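Local coordinates for protein probable adenylyl-sulfate kinase (Aeropyrum pernix, PDB 2YVU) that probably catalyses the ATP-dependent phosphorylation of adenosine 5'-phosphosulfate to 3'-phosphoadenylyl sulfate, the activated form of sulfate, at residues Leu37-Gly49 with Leu81-Val93. Sequence-based numbering, arbitrary orientation.
Sequences LQKEGYRVEVLDG and LARNGVIVICSFV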
loop_
_atom_site.group_PDB
_atom_site.type_symbol
_atom_site.label_atom_id
_atom_site.label_comp_id
_atom_site.label_asym_id
_atom_site.label_seq_id
_atom_site.Cartn_x
_atom_site.Cartn_y
_atom_site.Cartn_z
ATOM N N LEU A 37 6.369 13.566 15.304
ATOM C CA LEU A 37 7.451 13.242 14.392
ATOM C C LEU A 37 7.431 14.084 13.125
ATOM O O LEU A 37 8.475 14.475 12.628
ATOM C CB LEU A 37 7.390 11.757 14.033
ATOM C CG LEU A 37 7.522 10.841 15.238
ATOM C CD1 LEU A 37 7.047 9.453 14.865
ATOM C CD2 LEU A 37 8.994 10.819 15.713
ATOM N N GLN A 38 6.247 14.338 12.585
ATOM C CA GLN A 38 6.168 15.151 11.382
ATOM C C GLN A 38 6.689 16.544 11.715
ATOM O O GLN A 38 7.553 17.069 11.015
ATOM C CB GLN A 38 4.728 15.203 10.855
ATOM C CG GLN A 38 4.267 13.865 10.267
ATOM C CD GLN A 38 2.810 13.868 9.796
ATOM O OE1 GLN A 38 1.977 14.607 10.319
ATOM N NE2 GLN A 38 2.500 13.016 8.822
ATOM N N LYS A 39 6.194 17.134 12.800
ATOM C CA LYS A 39 6.664 18.462 13.188
ATOM C C LYS A 39 8.184 18.494 13.327
ATOM O O LYS A 39 8.799 19.542 13.186
ATOM C CB LYS A 39 5.978 18.915 14.476
ATOM C CG LYS A 39 4.547 19.387 14.242
ATOM C CD LYS A 39 3.828 19.669 15.556
ATOM C CE LYS A 39 2.425 20.235 15.332
ATOM N NZ LYS A 39 1.718 20.515 16.629
ATOM N N GLU A 40 8.798 17.343 13.584
ATOM C CA GLU A 40 10.255 17.280 13.689
ATOM C C GLU A 40 10.869 17.053 12.315
ATOM O O GLU A 40 12.085 16.974 12.178
ATOM C CB GLU A 40 10.695 16.159 14.635
ATOM C CG GLU A 40 10.362 16.426 16.087
ATOM C CD GLU A 40 10.966 15.398 17.032
ATOM O OE1 GLU A 40 11.891 14.668 16.624
ATOM O OE2 GLU A 40 10.523 15.337 18.195
ATOM N N GLY A 41 10.015 16.918 11.306
ATOM C CA GLY A 41 10.493 16.735 9.943
ATOM C C GLY A 41 10.648 15.333 9.383
ATOM O O GLY A 41 11.227 15.162 8.321
ATOM N N TYR A 42 10.156 14.319 10.079
ATOM C CA TYR A 42 10.287 12.956 9.565
ATOM C C TYR A 42 9.135 12.671 8.614
ATOM O O TYR A 42 8.070 13.272 8.728
ATOM C CB TYR A 42 10.225 11.934 10.700
ATOM C CG TYR A 42 11.440 11.888 11.603
ATOM C CD1 TYR A 42 12.601 11.240 11.198
ATOM C CD2 TYR A 42 11.405 12.441 12.879
ATOM C CE1 TYR A 42 13.699 11.133 12.050
ATOM C CE2 TYR A 42 12.503 12.344 13.742
ATOM C CZ TYR A 42 13.645 11.683 13.319
ATOM O OH TYR A 42 14.728 11.523 14.164
ATOM N N ARG A 43 9.353 11.749 7.681
ATOM C CA ARG A 43 8.308 11.328 6.753
ATOM C C ARG A 43 7.544 10.312 7.576
ATOM O O ARG A 43 8.143 9.352 8.069
ATOM C CB ARG A 43 8.904 10.598 5.555
ATOM C CG ARG A 43 10.070 11.299 4.895
ATOM C CD ARG A 43 9.597 12.112 3.730
ATOM N NE ARG A 43 10.587 12.108 2.659
ATOM C CZ ARG A 43 10.395 12.674 1.472
ATOM N NH1 ARG A 43 9.245 13.287 1.217
ATOM N NH2 ARG A 43 11.350 12.627 0.546
ATOM N N VAL A 44 6.236 10.507 7.715
ATOM C CA VAL A 44 5.399 9.603 8.502
ATOM C C VAL A 44 4.074 9.288 7.806
ATOM O O VAL A 44 3.513 10.139 7.102
ATOM C CB VAL A 44 5.023 10.235 9.861
ATOM C CG1 VAL A 44 4.318 9.199 10.737
ATOM C CG2 VAL A 44 6.270 10.780 10.567
ATOM N N GLU A 45 3.602 8.056 7.971
ATOM C CA GLU A 45 2.304 7.668 7.442
ATOM C C GLU A 45 1.607 6.874 8.510
ATOM O O GLU A 45 2.196 5.968 9.098
ATOM C CB GLU A 45 2.416 6.820 6.193
ATOM C CG GLU A 45 2.928 7.585 5.000
ATOM C CD GLU A 45 1.910 8.579 4.486
ATOM O OE1 GLU A 45 0.744 8.513 4.914
ATOM O OE2 GLU A 45 2.268 9.404 3.645
ATOM N N VAL A 46 0.353 7.228 8.766
ATOM C CA VAL A 46 -0.442 6.534 9.743
ATOM C C VAL A 46 -1.424 5.709 8.927
ATOM O O VAL A 46 -2.160 6.258 8.118
ATOM C CB VAL A 46 -1.248 7.511 10.619
ATOM C CG1 VAL A 46 -2.179 6.740 11.513
ATOM C CG2 VAL A 46 -0.322 8.368 11.451
ATOM N N LEU A 47 -1.410 4.395 9.120
ATOM C CA LEU A 47 -2.322 3.519 8.416
ATOM C C LEU A 47 -3.262 2.949 9.463
ATOM O O LEU A 47 -2.817 2.427 10.483
ATOM C CB LEU A 47 -1.563 2.377 7.701
ATOM C CG LEU A 47 -0.421 2.769 6.747
ATOM C CD1 LEU A 47 0.272 1.522 6.224
ATOM C CD2 LEU A 47 -0.954 3.591 5.580
ATOM N N ASP A 48 -4.565 3.077 9.231
ATOM C CA ASP A 48 -5.535 2.542 10.172
ATOM C C ASP A 48 -6.713 1.921 9.429
ATOM O O ASP A 48 -6.799 2.022 8.211
ATOM C CB ASP A 48 -5.993 3.637 11.138
ATOM C CG ASP A 48 -6.606 4.823 10.423
ATOM O OD1 ASP A 48 -7.719 4.687 9.886
ATOM O OD2 ASP A 48 -5.958 5.892 10.374
ATOM N N GLY A 49 -7.602 1.256 10.158
ATOM C CA GLY A 49 -8.748 0.594 9.543
ATOM C C GLY A 49 -9.724 1.484 8.808
ATOM O O GLY A 49 -10.198 1.142 7.728
ATOM N N LEU A 81 6.813 1.290 2.289
ATOM C CA LEU A 81 7.023 2.664 2.735
ATOM C C LEU A 81 8.276 2.749 3.608
ATOM O O LEU A 81 9.129 3.633 3.434
ATOM C CB LEU A 81 5.801 3.162 3.522
ATOM C CG LEU A 81 4.529 3.513 2.717
ATOM C CD1 LEU A 81 3.314 3.602 3.649
ATOM C CD2 LEU A 81 4.725 4.837 1.989
ATOM N N ALA A 82 8.397 1.810 4.535
ATOM C CA ALA A 82 9.519 1.826 5.460
ATOM C C ALA A 82 10.874 1.638 4.791
ATOM O O ALA A 82 11.854 2.260 5.204
ATOM C CB ALA A 82 9.303 0.779 6.561
ATOM N N ARG A 83 10.951 0.787 3.773
ATOM C CA ARG A 83 12.231 0.611 3.104
ATOM C C ARG A 83 12.577 1.866 2.317
ATOM O O ARG A 83 13.686 1.982 1.790
ATOM C CB ARG A 83 12.242 -0.630 2.188
ATOM C CG ARG A 83 11.472 -0.552 0.875
ATOM C CD ARG A 83 11.407 -1.963 0.314
ATOM N NE ARG A 83 10.882 -2.069 -1.049
ATOM C CZ ARG A 83 10.559 -3.235 -1.605
ATOM N NH1 ARG A 83 10.706 -4.354 -0.898
ATOM N NH2 ARG A 83 10.118 -3.297 -2.857
ATOM N N ASN A 84 11.638 2.811 2.230
ATOM C CA ASN A 84 11.935 4.056 1.529
ATOM C C ASN A 84 12.047 5.228 2.482
ATOM O O ASN A 84 11.778 6.360 2.107
ATOM C CB ASN A 84 10.898 4.343 0.438
ATOM C CG ASN A 84 11.088 3.449 -0.781
ATOM O OD1 ASN A 84 11.995 3.661 -1.579
ATOM N ND2 ASN A 84 10.255 2.430 -0.907
ATOM N N GLY A 85 12.422 4.939 3.727
ATOM C CA GLY A 85 12.630 5.988 4.716
ATOM C C GLY A 85 11.464 6.502 5.535
ATOM O O GLY A 85 11.631 7.427 6.309
ATOM N N VAL A 86 10.298 5.882 5.408
ATOM C CA VAL A 86 9.129 6.331 6.121
ATOM C C VAL A 86 8.875 5.634 7.454
ATOM O O VAL A 86 9.051 4.428 7.579
ATOM C CB VAL A 86 7.879 6.121 5.248
ATOM C CG1 VAL A 86 6.645 6.641 5.969
ATOM C CG2 VAL A 86 8.072 6.796 3.887
ATOM N N ILE A 87 8.446 6.408 8.440
ATOM C CA ILE A 87 8.083 5.868 9.742
ATOM C C ILE A 87 6.605 5.522 9.585
ATOM O O ILE A 87 5.770 6.415 9.414
ATOM C CB ILE A 87 8.265 6.923 10.861
ATOM C CG1 ILE A 87 9.767 7.227 11.051
ATOM C CG2 ILE A 87 7.639 6.402 12.172
ATOM C CD1 ILE A 87 10.064 8.337 12.076
ATOM N N VAL A 88 6.281 4.232 9.623
ATOM C CA VAL A 88 4.899 3.813 9.424
ATOM C C VAL A 88 4.234 3.452 10.722
ATOM O O VAL A 88 4.633 2.492 11.376
ATOM C CB VAL A 88 4.827 2.602 8.515
ATOM C CG1 VAL A 88 3.344 2.344 8.076
ATOM C CG2 VAL A 88 5.744 2.825 7.321
ATOM N N ILE A 89 3.238 4.235 11.110
ATOM C CA ILE A 89 2.525 3.958 12.354
ATOM C C ILE A 89 1.209 3.272 12.003
ATOM O O ILE A 89 0.360 3.830 11.289
ATOM C CB ILE A 89 2.296 5.263 13.145
ATOM C CG1 ILE A 89 3.660 5.919 13.440
ATOM C CG2 ILE A 89 1.578 4.971 14.465
ATOM C CD1 ILE A 89 3.558 7.410 13.793
ATOM N N CYS A 90 1.047 2.042 12.484
ATOM C CA CYS A 90 -0.150 1.268 12.174
ATOM C C CYS A 90 -1.095 1.038 13.346
ATOM O O CYS A 90 -0.664 0.701 14.446
ATOM C CB CYS A 90 0.242 -0.098 11.603
ATOM S SG CYS A 90 1.161 -0.060 10.095
ATOM N N SER A 91 -2.389 1.196 13.088
ATOM C CA SER A 91 -3.411 0.985 14.103
ATOM C C SER A 91 -4.516 0.150 13.490
ATOM O O SER A 91 -5.387 0.665 12.774
ATOM C CB SER A 91 -4.013 2.305 14.576
ATOM O OG SER A 91 -5.030 2.009 15.513
ATOM N N PHE A 92 -4.487 -1.145 13.762
ATOM C CA PHE A 92 -5.482 -2.019 13.180
ATOM C C PHE A 92 -6.115 -2.987 14.153
ATOM O O PHE A 92 -5.646 -3.156 15.273
ATOM C CB PHE A 92 -4.861 -2.826 12.038
ATOM C CG PHE A 92 -4.576 -2.016 10.825
ATOM C CD1 PHE A 92 -3.334 -1.422 10.650
ATOM C CD2 PHE A 92 -5.574 -1.799 9.876
ATOM C CE1 PHE A 92 -3.078 -0.617 9.539
ATOM C CE2 PHE A 92 -5.331 -0.993 8.759
ATOM C CZ PHE A 92 -4.078 -0.402 8.588
ATOM N N VAL A 93 -7.199 -3.611 13.700
ATOM C CA VAL A 93 -7.884 -4.618 14.490
ATOM C C VAL A 93 -7.175 -5.920 14.087
ATOM O O VAL A 93 -7.362 -6.439 12.977
ATOM C CB VAL A 93 -9.393 -4.673 14.146
ATOM C CG1 VAL A 93 -9.582 -4.847 12.663
ATOM C CG2 VAL A 93 -10.066 -5.808 14.901
HETATM O O HOH W 1 11.387 9.642 7.890
HETATM O O HOH W 2 -8.085 0.738 13.017
#
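Strands 44-48 and 87-91 run parallel, 18° apart, joined by a ladder from Ile87 N to Arg43 O through Ser91 N to Leu47 O (2.9 Å), beyond which Gly49 N reaches Ser91 O only weakly. One water accepts from Arg43 N and lies close to Gly85 O; another bridges Gly49 N and Ser91 O. On the face under helix 26-39, Ile89 CD1 meets Val44 CG1 at 3.6 Å and Leu37 CD1 at 4.2 Å. Ile87 carries CG1 anti to its carbonyl carbon (chi1 -68°), and its CD1 makes an off-centre CH-pi contact with Tyr42, 4.3 Å from the ring centroid. On the face toward helix 64-82, Leu47 CD1 crosses Val88 CG1 at 3.7 Å, and Glu45 lays CG against Val86 CG1 at 4.0 Å. The bent Glu45 chain carries its carboxylate to Arg83 and Asn84 of the second subunit. The Phe92 ring packs against the backbone at Leu47 and Asp48, with Asp48 CA over one face, 3.6 Å above the plane and offset toward the rim, and CE1 3.8 Å from Leu47 CB; it also meets the His70 ring, planes at about 70°. An alanine in place of Phe92 is likely to open a gap beside Leu47 and Asp48 and leave His70 without its ring partner. Asp48 OD1 caps Trp51 N, while Ser91 OG bonds Thr27 OG1, probably tying strand 87-91 to the P-loop. Edge strand 44-48 and its neighbour 87-91 thus share an apolar interior, while the Glu45 and Leu47 face meets the second subunit through apolar packing and a buried, paired carboxylate.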